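Local coordinates for galectin (Xenopus laevis, PDB 3WUC), which probably binds lactose and related beta-galactosides as a proto-type skin galectin, a lectin with a beta-sandwich fold, at residues C48-R53 / I100-P105; F82-K85 / E89-L92. All blocks are in the same frame, centred on the assembly; numbering follows the deposited sequence.

Interaction 1: C48-R53 / I100-P105; sequences CHCNPR and ITVHLP. With GAL (beta-D-galactopyranose), chain D; GLC (alpha-D-glucopyranose), chain C.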
loop_
_atom_site.group_PDB
_atom_site.type_symbol
_atom_site.label_atom_id
_atom_site.label_comp_id
_atom_site.label_asym_id
_atom_site.label_seq_id
_atom_site.Cartn_x
_atom_site.Cartn_y
_atom_site.Cartn_z
ATOM N N CYS B 48 21.564 -10.852 5.320
ATOM C CA CYS B 48 20.506 -11.834 5.392
ATOM C C CYS B 48 20.111 -12.303 4.017
ATOM O O CYS B 48 19.599 -11.529 3.219
ATOM C CB CYS B 48 19.317 -11.234 6.149
ATOM S SG CYS B 48 17.987 -12.483 6.413
ATOM N N HIS B 49 20.379 -13.567 3.721
ATOM C CA HIS B 49 19.870 -14.280 2.557
ATOM C C HIS B 49 18.745 -15.163 3.039
ATOM O O HIS B 49 18.999 -16.002 3.871
ATOM C CB HIS B 49 21.004 -15.145 1.992
ATOM C CG HIS B 49 20.620 -16.217 1.004
ATOM N ND1 HIS B 49 20.224 -15.989 -0.297
ATOM C CD2 HIS B 49 20.701 -17.574 1.090
ATOM C CE1 HIS B 49 20.065 -17.117 -0.944
ATOM N NE2 HIS B 49 20.365 -18.097 -0.125
ATOM N N CYS B 50 17.499 -14.882 2.634
ATOM C CA CYS B 50 16.291 -15.602 3.107
ATOM C C CYS B 50 15.817 -16.396 1.921
ATOM O O CYS B 50 15.340 -15.866 0.946
ATOM C CB CYS B 50 15.259 -14.573 3.532
ATOM S SG CYS B 50 13.721 -15.330 4.052
ATOM N N ASN B 51 15.975 -17.728 2.028
ATOM C CA ASN B 51 15.850 -18.598 0.944
ATOM C C ASN B 51 14.846 -19.766 1.180
ATOM O O ASN B 51 15.224 -20.898 1.471
ATOM C CB ASN B 51 17.226 -19.143 0.557
ATOM C CG ASN B 51 17.268 -19.967 -0.750
ATOM O OD1 ASN B 51 18.134 -20.916 -0.799
ATOM N ND2 ASN B 51 16.419 -19.715 -1.752
ATOM N N PRO B 52 13.553 -19.487 1.071
ATOM C CA PRO B 52 12.651 -20.622 1.149
ATOM C C PRO B 52 12.839 -21.593 -0.012
ATOM O O PRO B 52 12.907 -21.225 -1.156
ATOM C CB PRO B 52 11.267 -19.949 1.131
ATOM C CG PRO B 52 11.466 -18.494 1.545
ATOM C CD PRO B 52 12.843 -18.221 0.916
ATOM N N ARG B 53 13.002 -22.898 0.341
ATOM C CA ARG B 53 13.255 -23.980 -0.593
ATOM C C ARG B 53 12.091 -24.951 -0.605
ATOM O O ARG B 53 11.808 -25.594 0.424
ATOM C CB ARG B 53 14.460 -24.769 -0.190
ATOM C CG ARG B 53 15.726 -23.860 -0.331
ATOM C CD ARG B 53 16.969 -24.423 0.373
ATOM N NE ARG B 53 18.143 -23.578 0.088
ATOM C CZ ARG B 53 19.426 -23.985 0.177
ATOM N NH1 ARG B 53 19.720 -25.231 0.633
ATOM N NH2 ARG B 53 20.376 -23.156 -0.135
ATOM N N ILE B 100 18.305 -9.086 13.336
ATOM C CA ILE B 100 17.265 -8.956 12.294
ATOM C C ILE B 100 16.115 -9.821 12.684
ATOM O O ILE B 100 16.296 -10.930 13.234
ATOM C CB ILE B 100 17.840 -9.263 10.912
ATOM C CG1 ILE B 100 18.891 -8.188 10.622
ATOM C CG2 ILE B 100 16.753 -9.337 9.808
ATOM C CD1 ILE B 100 19.740 -8.471 9.397
ATOM N N THR B 101 14.880 -9.325 12.464
ATOM C CA THR B 101 13.721 -10.143 12.595
ATOM C C THR B 101 13.086 -10.362 11.193
ATOM O O THR B 101 12.703 -9.371 10.564
ATOM C CB THR B 101 12.661 -9.585 13.572
ATOM O OG1 THR B 101 13.244 -9.419 14.896
ATOM C CG2 THR B 101 11.529 -10.564 13.664
ATOM N N VAL B 102 12.995 -11.596 10.742
ATOM C CA VAL B 102 12.299 -11.960 9.495
ATOM C C VAL B 102 10.835 -12.313 9.885
ATOM O O VAL B 102 10.622 -13.319 10.603
ATOM C CB VAL B 102 12.899 -13.127 8.715
ATOM C CG1 VAL B 102 12.216 -13.329 7.402
ATOM C CG2 VAL B 102 14.457 -12.911 8.607
ATOM N N HIS B 103 9.885 -11.446 9.523
ATOM C CA HIS B 103 8.451 -11.688 9.727
ATOM C C HIS B 103 7.903 -12.476 8.575
ATOM O O HIS B 103 7.782 -12.000 7.431
ATOM C CB HIS B 103 7.666 -10.400 9.834
ATOM C CG HIS B 103 8.000 -9.583 11.023
ATOM N ND1 HIS B 103 7.339 -9.729 12.233
ATOM C CD2 HIS B 103 9.006 -8.701 11.254
ATOM C CE1 HIS B 103 7.845 -8.883 13.115
ATOM N NE2 HIS B 103 8.852 -8.241 12.546
ATOM N N LEU B 104 7.549 -13.715 8.826
ATOM C CA LEU B 104 6.950 -14.555 7.878
ATOM C C LEU B 104 5.418 -14.228 7.719
ATOM O O LEU B 104 4.836 -13.758 8.738
ATOM C CB LEU B 104 7.121 -16.025 8.290
ATOM C CG LEU B 104 8.569 -16.549 8.548
ATOM C CD1 LEU B 104 8.577 -17.944 8.942
ATOM C CD2 LEU B 104 9.380 -16.308 7.265
ATOM N N PRO B 105 4.826 -14.599 6.572
ATOM C CA PRO B 105 3.411 -14.153 6.329
ATOM C C PRO B 105 2.419 -14.946 7.155
ATOM O O PRO B 105 1.257 -14.491 7.221
ATOM C CB PRO B 105 3.183 -14.286 4.818
ATOM C CG PRO B 105 4.235 -15.312 4.433
ATOM C CD PRO B 105 5.420 -15.132 5.344
HETATM C C1 GAL D . 23.875 -22.831 -1.498
HETATM C C2 GAL D . 23.106 -22.291 -2.675
HETATM C C3 GAL D . 23.101 -20.779 -2.661
HETATM C C4 GAL D . 22.632 -20.291 -1.295
HETATM C C5 GAL D . 23.497 -20.965 -0.205
HETATM C C6 GAL D . 23.030 -20.528 1.168
HETATM O O2 GAL D . 23.821 -22.721 -3.861
HETATM O O3 GAL D . 22.401 -20.259 -3.757
HETATM O O4 GAL D . 21.211 -20.535 -1.135
HETATM O O5 GAL D . 23.320 -22.369 -0.301
HETATM O O6 GAL D . 23.733 -21.179 2.213
HETATM C C1 GLC C . 25.226 -27.616 0.397
HETATM C C2 GLC C . 23.984 -26.989 1.050
HETATM C C3 GLC C . 23.384 -26.015 0.028
HETATM C C4 GLC C . 24.359 -24.983 -0.549
HETATM C C5 GLC C . 25.610 -25.701 -1.081
HETATM C C6 GLC C . 26.696 -24.682 -1.448
HETATM O O1 GLC C . 24.710 -28.370 -0.671
HETATM O O2 GLC C . 23.041 -27.995 1.350
HETATM O O3 GLC C . 22.361 -25.291 0.750
HETATM O O4 GLC C . 23.696 -24.239 -1.599
HETATM O O5 GLC C . 26.117 -26.621 -0.081
HETATM O O6 GLC C . 27.170 -23.687 -0.487
#
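Strands 48-53 and 100-103 run nearly parallel, their axes 10.2 Å apart at a signed angle of -21°. They belong to different sheets. Cys48 and Cys50 lie over Ile100 and Val102, all with side chains inward. Cys48 SG lies opposite its backbone N (chi1 -175°), which carries it to 4.2 Å from Val102 CG2, while Cys50 SG meets the other branch, CG1. Cys48 CB touches Ile100 CD1. These contacts are apolar and buried.

The other face of strand 48-53 meets the galactose and glucose. Two Arg53 nitrogens share Asn51 OD1: NH2 comes nearly in line with the C=O, NE from above the carbonyl plane. The bond from Arg53 NE to Asn51 OD1 is the shorter and straighter, at 2.8 Å and 165°. OD1 lies in the guanidinium plane, which helps fix its rotation. Arg53 NH1 donates to GLC O3 at 2.6 Å, and NH2 to GAL O4 at 2.9 Å. His49 NE2 bonds the same GAL O4 at 2.8 Å. Asp38 holds His49 ND1, and Asp59 salt-bridges Arg53 NH1. His49, Asn51 and Arg53 are part of the beta-galactoside site of galectins, completed by residues such as Asn66, Trp73 and Glu76, on the outer face of the beta-sandwich.

Interaction 2: F82-K85 / E89-L92; sequences FPFK and ETML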
loop_
_atom_site.group_PDB
_atom_site.type_symbol
_atom_site.label_atom_id
_atom_site.label_comp_id
_atom_site.label_asym_id
_atom_site.label_seq_id
_atom_site.Cartn_x
_atom_site.Cartn_y
_atom_site.Cartn_z
ATOM N N PHE B 82 6.812 -23.096 6.803
ATOM C CA PHE B 82 6.914 -22.906 5.335
ATOM C C PHE B 82 5.627 -22.406 4.682
ATOM O O PHE B 82 4.967 -23.122 3.953
ATOM C CB PHE B 82 7.447 -24.131 4.658
ATOM C CG PHE B 82 7.933 -23.861 3.269
ATOM C CD1 PHE B 82 9.242 -23.411 3.129
ATOM C CD2 PHE B 82 7.206 -24.135 2.176
ATOM C CE1 PHE B 82 9.736 -23.186 1.865
ATOM C CE2 PHE B 82 7.688 -23.915 0.878
ATOM C CZ PHE B 82 8.959 -23.393 0.732
ATOM N N PRO B 83 5.297 -21.125 5.005
ATOM C CA PRO B 83 3.997 -20.560 4.517
ATOM C C PRO B 83 4.077 -19.960 3.133
ATOM O O PRO B 83 3.882 -18.776 2.956
ATOM C CB PRO B 83 3.682 -19.513 5.535
ATOM C CG PRO B 83 5.097 -18.978 5.913
ATOM C CD PRO B 83 5.929 -20.235 5.995
ATOM N N PHE B 84 4.372 -20.814 2.129
ATOM C CA PHE B 84 4.551 -20.376 0.768
ATOM C C PHE B 84 4.040 -21.390 -0.235
ATOM O O PHE B 84 4.027 -22.573 0.042
ATOM C CB PHE B 84 6.102 -20.201 0.393
ATOM C CG PHE B 84 6.855 -19.377 1.356
ATOM C CD1 PHE B 84 6.721 -17.975 1.343
ATOM C CD2 PHE B 84 7.609 -19.940 2.387
ATOM C CE1 PHE B 84 7.387 -17.250 2.265
ATOM C CE2 PHE B 84 8.273 -19.201 3.348
ATOM C CZ PHE B 84 8.134 -17.824 3.288
ATOM N N LYS B 85 3.606 -20.892 -1.358
ATOM C CA LYS B 85 3.161 -21.699 -2.498
ATOM C C LYS B 85 3.716 -21.106 -3.773
ATOM O O LYS B 85 3.522 -19.887 -4.085
ATOM C CB LYS B 85 1.646 -21.764 -2.535
ATOM C CG LYS B 85 1.130 -22.780 -3.545
ATOM C CD LYS B 85 -0.409 -22.659 -3.710
ATOM C CE LYS B 85 -0.917 -23.475 -4.905
ATOM N NZ LYS B 85 -0.833 -24.890 -4.462
ATOM N N GLU B 89 1.378 -15.050 -4.622
ATOM C CA GLU B 89 1.923 -13.904 -3.922
ATOM C C GLU B 89 2.382 -14.261 -2.521
ATOM O O GLU B 89 1.925 -15.221 -1.871
ATOM C CB GLU B 89 0.962 -12.719 -3.883
ATOM C CG GLU B 89 0.267 -12.330 -5.176
ATOM C CD GLU B 89 -0.478 -11.001 -5.055
ATOM O OE1 GLU B 89 -0.452 -10.315 -3.962
ATOM O OE2 GLU B 89 -0.986 -10.604 -6.127
ATOM N N THR B 90 3.383 -13.509 -2.022
ATOM C CA THR B 90 3.865 -13.658 -0.715
ATOM C C THR B 90 4.360 -12.308 -0.214
ATOM O O THR B 90 4.474 -11.360 -0.989
ATOM C CB THR B 90 4.936 -14.735 -0.551
ATOM O OG1 THR B 90 5.177 -14.993 0.813
ATOM C CG2 THR B 90 6.283 -14.241 -1.132
ATOM N N MET B 91 4.546 -12.188 1.048
ATOM C CA MET B 91 5.051 -10.957 1.697
ATOM C C MET B 91 6.037 -11.346 2.788
ATOM O O MET B 91 5.752 -12.197 3.618
ATOM C CB MET B 91 3.930 -10.108 2.304
ATOM C CG MET B 91 4.431 -8.869 2.929
ATOM S SD MET B 91 3.064 -7.772 3.384
ATOM C CE MET B 91 2.285 -8.730 4.623
ATOM N N LEU B 92 7.237 -10.721 2.785
ATOM C CA LEU B 92 8.220 -10.874 3.828
ATOM C C LEU B 92 8.592 -9.509 4.363
ATOM O O LEU B 92 8.769 -8.578 3.555
ATOM C CB LEU B 92 9.489 -11.608 3.271
ATOM C CG LEU B 92 9.292 -13.093 2.852
ATOM C CD1 LEU B 92 10.509 -13.588 2.051
ATOM C CD2 LEU B 92 9.210 -13.903 4.117
HETATM O O HOH W 1 3.093 -16.805 1.353
HETATM O O HOH W 2 3.047 -17.934 -1.243
#
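Water 1 joins Pro83 O to Thr90 OG1. It bonds to the carbonyl oxygen Pro83 O at 2.7 Å and is hydrogen-bonded to Thr90 OG1 at 2.8 Å. Water 2 makes a second bridge. It accepts from Lys85 N at 3.0 Å and bonds to Glu89 O. The loop residues 82-85 are thus tied to the start of strand 89-96 through water.

Beside the waters, the Phe84 ring turns its edge to the strand. Thr90 OG1 lies near the ring plane, 3.4 Å from Phe84 CD1. The hydroxyl is put there by its torsion, with OG1 trans to the backbone N (chi1 -169°). Further along the strand, Leu92 CD2 touches Phe84 CZ at 4.1 Å, also near the ring plane. The Phe84 and Leu92 side chains meet at about a right angle. One face of the Phe84 ring carries Pro83 CG, offset toward the rim. Phe84 CD2 in turn sits over the centre of the Phe82 ring, 3.8 Å above its plane. Phe35 meets Phe84 edge-to-face, and Ile28 and Pro52 also touch it.

An inverse gamma turn at Pro83 is closed by a weak bond from Phe84 N to Phe82 O, 3.0 Å. The contact is a loop packed and water-bridged onto the start of a strand, at one end of the galectin beta-sandwich, where the chain crosses from strand 72-79 to strand 89-96.

In the fold
The centres of the two contacts lie about 10 Å apart. Both segments of interaction 2 fall between those of interaction 1 in sequence. Strand 45-53 belongs to the sheet that carries the sugar. Strands 89-96 and 99-103 are neighbours in the five-stranded sheet. Interaction 1 therefore packs the two sheets together in the middle. Interaction 2 is centred about 12 Å from the centre of the chain, against about 5 Å for interaction 1. They touch directly. Pro52 CG lies 3.7 Å from Phe84 CE2, and Pro105 CD lies 3.4 Å from Met91 O. The sugar-binding strand thus ends against the aromatic loop, so the binding sheet meets the loop that leads into the other sheet.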